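Long-range contacts in Non-fluorescent flavoprotein (Photobacterium phosphoreum, PDB 1FVP), which binds flavin mononucleotide carrying a covalently attached myristate, an adduct probably formed in the bioluminescence reaction of its luminous host: residues V74-E79 with L92-D97; L130-N135 with L199-M204. All blocks are in the same frame, centred on the assembly; numbering follows the deposited sequence.

Contact 1 (V74-E79 with L92-D97) and contact 2 (L130-N135 with L199-M204) both reach the same mixed sheet, where strands 92-94 and 126-134 run parallel as neighbours. Their centres are about 19 Å apart, on opposite sides of the chain's centre, yet W96 of contact 1 packs on H131 of contact 2, with W96 NE1 2.8 Å from H131 ND1. Each contact borders a different bound FMN-myristate adduct. In contact 1 S78 meets a flavin phosphate, whereas in contact 2 V132, V134 and L199 line the fatty-acid tail of another ligand molecule. Contact 1 thus meets the phosphate of one ligand, contact 2 the hydrocarbon tail of another.

Contact 1: V74-E79 with L92-D97; sequences VLATSE and LVFKWD. With FMA (6-(3-tetradecanoic acid) flavine mononucleotide), chain C.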
loop_
_atom_site.group_PDB
_atom_site.type_symbol
_atom_site.label_atom_id
_atom_site.label_comp_id
_atom_site.label_asym_id
_atom_site.label_seq_id
_atom_site.Cartn_x
_atom_site.Cartn_y
_atom_site.Cartn_z
ATOM N N VAL A 74 -8.744 2.234 -6.381
ATOM C CA VAL A 74 -8.973 0.973 -7.093
ATOM C C VAL A 74 -8.481 1.158 -8.545
ATOM O O VAL A 74 -8.821 2.105 -9.246
ATOM C CB VAL A 74 -10.371 0.371 -6.991
ATOM C CG1 VAL A 74 -11.294 1.023 -5.978
ATOM C CG2 VAL A 74 -11.073 0.199 -8.334
ATOM N N LEU A 75 -7.678 0.201 -8.937
ATOM C CA LEU A 75 -7.020 0.047 -10.237
ATOM C C LEU A 75 -8.119 -0.047 -11.302
ATOM O O LEU A 75 -9.067 -0.820 -11.097
ATOM C CB LEU A 75 -6.111 -1.183 -10.135
ATOM C CG LEU A 75 -4.858 -1.294 -10.978
ATOM C CD1 LEU A 75 -3.680 -0.678 -10.240
ATOM C CD2 LEU A 75 -4.564 -2.758 -11.292
ATOM N N ALA A 76 -7.954 0.756 -12.337
ATOM C CA ALA A 76 -8.934 0.765 -13.436
ATOM C C ALA A 76 -8.417 -0.222 -14.493
ATOM O O ALA A 76 -7.934 0.092 -15.583
ATOM C CB ALA A 76 -9.236 2.137 -13.937
ATOM N N THR A 77 -8.565 -1.459 -14.072
ATOM C CA THR A 77 -8.214 -2.708 -14.682
ATOM C C THR A 77 -9.106 -3.181 -15.805
ATOM O O THR A 77 -8.655 -3.973 -16.659
ATOM C CB THR A 77 -8.246 -3.821 -13.542
ATOM O OG1 THR A 77 -8.228 -3.008 -12.325
ATOM C CG2 THR A 77 -7.089 -4.813 -13.607
ATOM N N SER A 78 -10.341 -2.715 -15.768
ATOM C CA SER A 78 -11.323 -3.094 -16.805
ATOM C C SER A 78 -12.480 -2.101 -16.824
ATOM O O SER A 78 -12.384 -1.024 -16.239
ATOM C CB SER A 78 -11.824 -4.507 -16.591
ATOM O OG SER A 78 -12.283 -4.636 -15.245
ATOM N N GLU A 79 -13.514 -2.538 -17.526
ATOM C CA GLU A 79 -14.733 -1.726 -17.685
ATOM C C GLU A 79 -15.714 -2.054 -16.567
ATOM O O GLU A 79 -16.559 -1.210 -16.230
ATOM C CB GLU A 79 -15.401 -1.928 -19.035
ATOM C CG GLU A 79 -14.987 -1.063 -20.225
ATOM C CD GLU A 79 -15.181 -1.688 -21.577
ATOM O OE1 GLU A 79 -15.288 -2.899 -21.742
ATOM O OE2 GLU A 79 -15.223 -0.873 -22.528
ATOM N N LEU A 92 -9.575 6.060 -9.164
ATOM C CA LEU A 92 -8.870 5.031 -9.916
ATOM C C LEU A 92 -7.351 5.291 -9.956
ATOM O O LEU A 92 -6.869 6.433 -9.833
ATOM C CB LEU A 92 -9.393 5.028 -11.350
ATOM C CG LEU A 92 -10.833 5.014 -11.741
ATOM C CD1 LEU A 92 -10.919 5.217 -13.257
ATOM C CD2 LEU A 92 -11.421 3.649 -11.420
ATOM N N VAL A 93 -6.655 4.192 -10.184
ATOM C CA VAL A 93 -5.168 4.263 -10.324
ATOM C C VAL A 93 -4.924 3.642 -11.708
ATOM O O VAL A 93 -5.074 2.438 -11.918
ATOM C CB VAL A 93 -4.459 3.712 -9.098
ATOM C CG1 VAL A 93 -4.530 2.188 -8.971
ATOM C CG2 VAL A 93 -3.029 4.221 -8.989
ATOM N N PHE A 94 -4.629 4.527 -12.643
ATOM C CA PHE A 94 -4.409 4.200 -14.059
ATOM C C PHE A 94 -3.206 3.321 -14.266
ATOM O O PHE A 94 -2.171 3.624 -13.667
ATOM C CB PHE A 94 -4.466 5.478 -14.915
ATOM C CG PHE A 94 -5.914 5.911 -15.049
ATOM C CD1 PHE A 94 -6.771 5.160 -15.867
ATOM C CD2 PHE A 94 -6.423 6.984 -14.342
ATOM C CE1 PHE A 94 -8.098 5.496 -16.025
ATOM C CE2 PHE A 94 -7.772 7.337 -14.469
ATOM C CZ PHE A 94 -8.596 6.592 -15.305
ATOM N N LYS A 95 -3.373 2.271 -15.066
ATOM C CA LYS A 95 -2.231 1.377 -15.306
ATOM C C LYS A 95 -1.154 2.070 -16.148
ATOM O O LYS A 95 -1.314 3.047 -16.881
ATOM C CB LYS A 95 -2.533 0.004 -15.848
ATOM C CG LYS A 95 -3.134 -0.906 -14.766
ATOM C CD LYS A 95 -2.772 -2.336 -15.038
ATOM C CE LYS A 95 -3.233 -2.862 -16.370
ATOM N NZ LYS A 95 -3.616 -4.302 -16.236
ATOM N N TRP A 96 0.013 1.515 -15.988
ATOM C CA TRP A 96 1.298 1.899 -16.591
ATOM C C TRP A 96 1.370 1.322 -17.997
ATOM O O TRP A 96 1.733 2.132 -18.866
ATOM C CB TRP A 96 2.330 1.483 -15.620
ATOM C CG TRP A 96 3.496 0.646 -15.481
ATOM C CD1 TRP A 96 4.410 0.860 -14.472
ATOM C CD2 TRP A 96 4.002 -0.504 -16.163
ATOM N NE1 TRP A 96 5.418 -0.054 -14.500
ATOM C CE2 TRP A 96 5.202 -0.903 -15.548
ATOM C CE3 TRP A 96 3.565 -1.235 -17.244
ATOM C CZ2 TRP A 96 5.970 -1.975 -15.972
ATOM C CZ3 TRP A 96 4.316 -2.316 -17.673
ATOM C CH2 TRP A 96 5.508 -2.687 -17.058
ATOM N N ASP A 97 1.032 0.061 -18.179
ATOM C CA ASP A 97 1.056 -0.620 -19.468
ATOM C C ASP A 97 -0.256 -0.483 -20.260
ATOM O O ASP A 97 -0.680 -1.424 -20.969
ATOM C CB ASP A 97 1.446 -2.090 -19.400
ATOM C CG ASP A 97 0.902 -2.859 -18.233
ATOM O OD1 ASP A 97 0.380 -2.307 -17.270
ATOM O OD2 ASP A 97 1.038 -4.098 -18.304
HETATM N N1 FMA C . -15.866 -9.241 -8.588
HETATM C C2 FMA C . -16.550 -10.360 -8.309
HETATM O O2 FMA C . -16.576 -11.405 -8.848
HETATM N N3 FMA C . -17.449 -10.373 -7.159
HETATM C C4 FMA C . -17.575 -9.273 -6.403
HETATM O O4 FMA C . -18.316 -9.257 -5.459
HETATM C C4A FMA C . -16.838 -8.101 -6.722
HETATM N N5 FMA C . -16.940 -7.017 -6.007
HETATM C C5A FMA C . -16.277 -5.877 -6.214
HETATM C C6 FMA C . -16.461 -4.750 -5.426
HETATM C C7 FMA C . -15.718 -3.630 -5.684
HETATM C C7M FMA C . -15.841 -2.319 -4.843
HETATM C C8 FMA C . -14.781 -3.593 -6.781
HETATM C C8M FMA C . -13.973 -2.381 -7.103
HETATM C C9 FMA C . -14.632 -4.715 -7.565
HETATM C C9A FMA C . -15.356 -5.856 -7.348
HETATM N N10 FMA C . -15.247 -7.036 -8.099
HETATM C C10 FMA C . -15.924 -8.166 -7.891
HETATM C C1B FMA C . -14.404 -6.977 -9.312
HETATM C C2B FMA C . -13.166 -7.698 -9.826
HETATM O O2B FMA C . -12.385 -6.639 -10.373
HETATM C C3B FMA C . -13.610 -8.622 -10.957
HETATM O "O3'" FMA C . -14.282 -9.705 -10.436
HETATM C C4B FMA C . -12.437 -9.095 -11.816
HETATM O "O4'" FMA C . -11.774 -7.890 -12.338
HETATM C C5B FMA C . -12.935 -10.011 -12.950
HETATM O "O5'" FMA C . -13.481 -9.052 -14.029
HETATM P P FMA C . -12.692 -8.504 -15.285
HETATM O O1P FMA C . -12.403 -7.043 -14.791
HETATM O O2P FMA C . -11.478 -9.293 -15.352
HETATM O O3P FMA C . -13.463 -8.685 -16.414
HETATM C "C1'" FMA C . -19.902 -4.675 -5.111
HETATM O "O1'" FMA C . -20.677 -4.890 -6.131
HETATM O "O2'" FMA C . -20.453 -4.263 -4.087
HETATM C "C2'" FMA C . -18.654 -5.491 -5.043
HETATM C "C3'" FMA C . -17.453 -4.837 -4.322
HETATM C "C4'" FMA C . -17.034 -5.645 -3.147
HETATM C "C5'" FMA C . -16.139 -4.972 -2.119
HETATM C "C6'" FMA C . -15.534 -6.047 -1.253
HETATM C "C7'" FMA C . -14.870 -5.454 -0.018
HETATM C "C8'" FMA C . -14.094 -6.448 0.759
HETATM C "C9'" FMA C . -13.446 -5.973 2.060
HETATM C C11 FMA C . -12.429 -4.888 1.760
HETATM C C12 FMA C . -12.926 -3.479 1.853
HETATM C C13 FMA C . -12.183 -2.430 1.093
HETATM C C14 FMA C . -10.960 -1.910 1.816
HETATM C C15 FMA C . -10.784 -0.419 1.685
#
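The carbonyl oxygen of V74 accepts the backbone N-H of V93 (V93 N to V74 O, 3.2 Å), and the CA-H of L92 also makes contact with this oxygen. A76 N returns a weak bond to V93 O, which completes the parallel pairing of strands 71-75 and 92-94, with helix 80-87 as the crossover of this beta-alpha-beta unit.

On one face of the sheet L75 lies obliquely over V93, its CD1 on V93 CG1. With CG anti to the backbone N (chi1 -152°), L75 CG comes 3.9 Å from V93 O. CD2, the other methyl of L75, reaches 4.2 Å from CD of K95, whose side chain crosses that of L75 at about a right angle. The A76 methyl points toward 92-97 and sits in the fork of L92, with A76 CB 3.6 Å from L92 CD1; CE1 of F94 approaches the same methyl. V82 of helix 80-87 covers A76 and L92.

A76 is the centre of an inverse gamma turn, and T77 OG1 bonds back to L75 O. S78 OG is hydrogen-bonded to O1P of the flavin ligand, though the modelled separation is doubtfully short, and it also caps T81 N; T81 OG1 bonds the ligand as well. Because S78 links the phosphate to T81 N, the start of helix 80-87 would probably offer that phosphate a favourable electrostatic setting.

Contact 2: L130-N135 with L199-M204; sequences LHVNVN and LCFESM. With FMA (6-(3-tetradecanoic acid) flavine mononucleotide), chain D.
C200 folds over one face of the H131 imidazole, its CB 3.5 Å from H131 CD2. With SG anti to the backbone N (chi1 -175°), the sulfur sits obliquely to the ring, 3.9 Å from SG to the H131 ring centroid and 51° off the ring normal. The same sulfur accepts a hydrogen bond from the backbone N of E202, 3.5 Å from C200 SG, so C200 SG meets both the histidine and the backbone of its own loop.

V132 divides its two methyls between protein and ligand. CG1, anti to the backbone N at chi1 162°, meets the F201 ring at its edge, near the ring plane, touching CD1 and CE1; the V132 and F201 side chains run alongside each other with the same heading. CG2 is instead 3.5 Å from C13 of the ligand's fatty-acid tail. L199 O lies above one face of the F201 ring, displaced from the ring centre.

Here strand 126-134 runs parallel to strand 195-199, L130 pairing with L199, in the incomplete beta/alpha barrel consistent with the bacterial luciferase family. Beyond L199 the chain leaves the sheet as a loop that leads to helix 207-227, whose M214 touches F201.

Farther along, the side chains of N133 and M204 pass antiparallel to one another, M204 CG lying 3.8 Å from N133 CA. S203 OG lies 3.0 Å from V132 O, and the S203 side chain also packs against N133. On the ligand side, V134 CG2 comes within 3.5 Å of C14 of the tail, while L199 CD2 touches the fatty-acid chain nearer the flavin, 4.0 Å from C9' of the same ligand.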
loop_
_atom_site.group_PDB
_atom_site.type_symbol
_atom_site.label_atom_id
_atom_site.label_comp_id
_atom_site.label_asym_id
_atom_site.label_seq_id
_atom_site.Cartn_x
_atom_site.Cartn_y
_atom_site.Cartn_z
ATOM N N LEU A 130 3.204 6.257 -14.363
ATOM C CA LEU A 130 4.197 6.389 -15.403
ATOM C C LEU A 130 5.614 5.956 -14.958
ATOM O O LEU A 130 6.104 6.159 -13.849
ATOM C CB LEU A 130 4.275 7.863 -15.810
ATOM C CG LEU A 130 3.058 8.686 -16.069
ATOM C CD1 LEU A 130 3.333 10.152 -15.779
ATOM C CD2 LEU A 130 2.660 8.492 -17.533
ATOM N N HIS A 131 6.302 5.410 -15.935
ATOM C CA HIS A 131 7.657 4.899 -15.948
ATOM C C HIS A 131 8.638 5.923 -16.495
ATOM O O HIS A 131 9.093 5.697 -17.634
ATOM C CB HIS A 131 7.792 3.636 -16.868
ATOM C CG HIS A 131 8.178 2.461 -16.048
ATOM N ND1 HIS A 131 7.495 1.291 -15.902
ATOM C CD2 HIS A 131 9.277 2.358 -15.246
ATOM C CE1 HIS A 131 8.170 0.510 -15.060
ATOM N NE2 HIS A 131 9.238 1.126 -14.637
ATOM N N VAL A 132 8.970 6.979 -15.800
ATOM C CA VAL A 132 9.928 7.981 -16.297
ATOM C C VAL A 132 11.324 7.424 -16.567
ATOM O O VAL A 132 11.797 6.438 -15.961
ATOM C CB VAL A 132 10.000 9.129 -15.263
ATOM C CG1 VAL A 132 11.222 10.006 -15.387
ATOM C CG2 VAL A 132 8.750 9.991 -15.356
ATOM N N ASN A 133 12.000 8.106 -17.477
ATOM C CA ASN A 133 13.393 7.796 -17.877
ATOM C C ASN A 133 13.877 9.033 -18.641
ATOM O O ASN A 133 13.513 9.101 -19.807
ATOM C CB ASN A 133 13.527 6.520 -18.678
ATOM C CG ASN A 133 14.949 6.270 -19.122
ATOM O OD1 ASN A 133 15.622 7.221 -19.490
ATOM N ND2 ASN A 133 15.434 5.038 -19.089
ATOM N N VAL A 134 14.627 9.877 -17.986
ATOM C CA VAL A 134 15.116 11.121 -18.593
ATOM C C VAL A 134 16.571 11.102 -19.016
ATOM O O VAL A 134 17.471 10.963 -18.169
ATOM C CB VAL A 134 14.818 12.261 -17.577
ATOM C CG1 VAL A 134 15.770 13.444 -17.634
ATOM C CG2 VAL A 134 13.384 12.742 -17.710
ATOM N N ASN A 135 16.824 11.323 -20.288
ATOM C CA ASN A 135 18.231 11.353 -20.786
ATOM C C ASN A 135 18.258 12.348 -21.931
ATOM O O ASN A 135 17.501 12.172 -22.914
ATOM C CB ASN A 135 18.608 9.917 -21.006
ATOM C CG ASN A 135 19.675 9.642 -22.029
ATOM O OD1 ASN A 135 20.767 10.227 -22.042
ATOM N ND2 ASN A 135 19.314 8.707 -22.910
ATOM N N LEU A 199 5.123 7.948 -10.379
ATOM C CA LEU A 199 6.078 7.792 -11.472
ATOM C C LEU A 199 7.320 7.022 -11.097
ATOM O O LEU A 199 8.100 7.521 -10.273
ATOM C CB LEU A 199 6.337 9.227 -11.986
ATOM C CG LEU A 199 6.234 10.391 -11.023
ATOM C CD1 LEU A 199 7.142 10.229 -9.811
ATOM C CD2 LEU A 199 6.616 11.686 -11.725
ATOM N N CYS A 200 7.528 5.879 -11.711
ATOM C CA CYS A 200 8.671 4.987 -11.504
ATOM C C CYS A 200 9.931 5.512 -12.173
ATOM O O CYS A 200 9.900 5.537 -13.421
ATOM C CB CYS A 200 8.386 3.615 -12.146
ATOM S SG CYS A 200 9.678 2.377 -11.817
ATOM N N PHE A 201 10.970 5.861 -11.453
ATOM C CA PHE A 201 12.202 6.348 -12.117
ATOM C C PHE A 201 13.228 5.212 -12.081
ATOM O O PHE A 201 14.428 5.509 -11.963
ATOM C CB PHE A 201 12.789 7.552 -11.437
ATOM C CG PHE A 201 12.079 8.830 -11.205
ATOM C CD1 PHE A 201 11.892 9.726 -12.252
ATOM C CD2 PHE A 201 11.639 9.188 -9.931
ATOM C CE1 PHE A 201 11.237 10.933 -12.073
ATOM C CE2 PHE A 201 10.983 10.393 -9.704
ATOM C CZ PHE A 201 10.789 11.259 -10.792
ATOM N N GLU A 202 12.792 3.980 -12.143
ATOM C CA GLU A 202 13.695 2.838 -12.034
ATOM C C GLU A 202 14.201 2.276 -13.336
ATOM O O GLU A 202 14.818 1.184 -13.272
ATOM C CB GLU A 202 13.076 1.640 -11.313
ATOM C CG GLU A 202 12.670 1.613 -9.867
ATOM C CD GLU A 202 13.574 2.349 -8.925
ATOM O OE1 GLU A 202 13.524 3.546 -8.698
ATOM O OE2 GLU A 202 14.383 1.569 -8.389
ATOM N N SER A 203 13.945 2.910 -14.448
ATOM C CA SER A 203 14.479 2.286 -15.700
ATOM C C SER A 203 15.900 2.817 -15.785
ATOM O O SER A 203 16.782 2.176 -16.351
ATOM C CB SER A 203 13.601 2.602 -16.867
ATOM O OG SER A 203 12.731 3.702 -16.586
ATOM N N MET A 204 16.076 3.962 -15.171
ATOM C CA MET A 204 17.250 4.800 -15.044
ATOM C C MET A 204 18.374 4.209 -14.197
ATOM O O MET A 204 18.366 4.335 -12.963
ATOM C CB MET A 204 16.927 6.167 -14.419
ATOM C CG MET A 204 16.014 6.994 -15.287
ATOM S SD MET A 204 16.367 8.719 -14.839
ATOM C CE MET A 204 15.062 9.071 -13.669
HETATM N N1 FMA D . -1.901 23.030 -13.997
HETATM C C2 FMA D . -2.328 22.873 -12.743
HETATM O O2 FMA D . -3.412 23.004 -12.315
HETATM N N3 FMA D . -1.373 22.482 -11.715
HETATM C C4 FMA D . -0.075 22.282 -12.013
HETATM O O4 FMA D . 0.683 21.964 -11.122
HETATM C C4A FMA D . 0.363 22.462 -13.362
HETATM N N5 FMA D . 1.599 22.297 -13.759
HETATM C C5A FMA D . 2.069 22.453 -15.006
HETATM C C6 FMA D . 3.407 22.252 -15.336
HETATM C C7 FMA D . 3.789 22.437 -16.641
HETATM C C7M FMA D . 5.264 22.233 -17.137
HETATM C C8 FMA D . 2.846 22.836 -17.658
HETATM C C8M FMA D . 3.216 23.052 -19.090
HETATM C C9 FMA D . 1.530 23.030 -17.295
HETATM C C9A FMA D . 1.085 22.852 -16.018
HETATM N N10 FMA D . -0.226 23.023 -15.592
HETATM C C10 FMA D . -0.675 22.869 -14.347
HETATM C C1B FMA D . -1.294 23.433 -16.607
HETATM C C2B FMA D . -2.765 22.946 -16.254
HETATM O O2B FMA D . -3.148 22.326 -17.468
HETATM C C3B FMA D . -3.613 24.141 -15.880
HETATM O "O3'" FMA D . -2.827 25.212 -15.466
HETATM C C4B FMA D . -4.688 23.883 -14.819
HETATM O "O4'" FMA D . -5.600 22.810 -15.249
HETATM C C5B FMA D . -5.538 25.162 -14.581
HETATM O "O5'" FMA D . -7.003 24.763 -14.888
HETATM P P FMA D . -8.042 25.497 -15.826
HETATM O O1P FMA D . -8.260 26.818 -15.008
HETATM O O2P FMA D . -7.398 25.732 -17.103
HETATM O O3P FMA D . -9.114 24.648 -16.018
HETATM C "C1'" FMA D . 5.937 23.069 -12.810
HETATM O "O1'" FMA D . 6.709 23.115 -13.842
HETATM O "O2'" FMA D . 6.255 23.701 -11.797
HETATM C "C2'" FMA D . 4.501 22.880 -13.173
HETATM C "C3'" FMA D . 4.320 21.817 -14.266
HETATM C "C4'" FMA D . 3.995 20.514 -13.602
HETATM C "C5'" FMA D . 5.094 19.524 -13.300
HETATM C "C6'" FMA D . 4.738 18.104 -13.665
HETATM C "C7'" FMA D . 5.480 17.077 -12.820
HETATM C "C8'" FMA D . 6.375 16.158 -13.538
HETATM C "C9'" FMA D . 5.852 14.815 -14.018
HETATM C C11 FMA D . 6.737 14.155 -15.031
HETATM C C12 FMA D . 8.218 14.209 -14.958
HETATM C C13 FMA D . 9.041 13.429 -15.927
HETATM C C14 FMA D . 10.526 13.482 -15.762
HETATM C C15 FMA D . 11.087 14.847 -15.477
#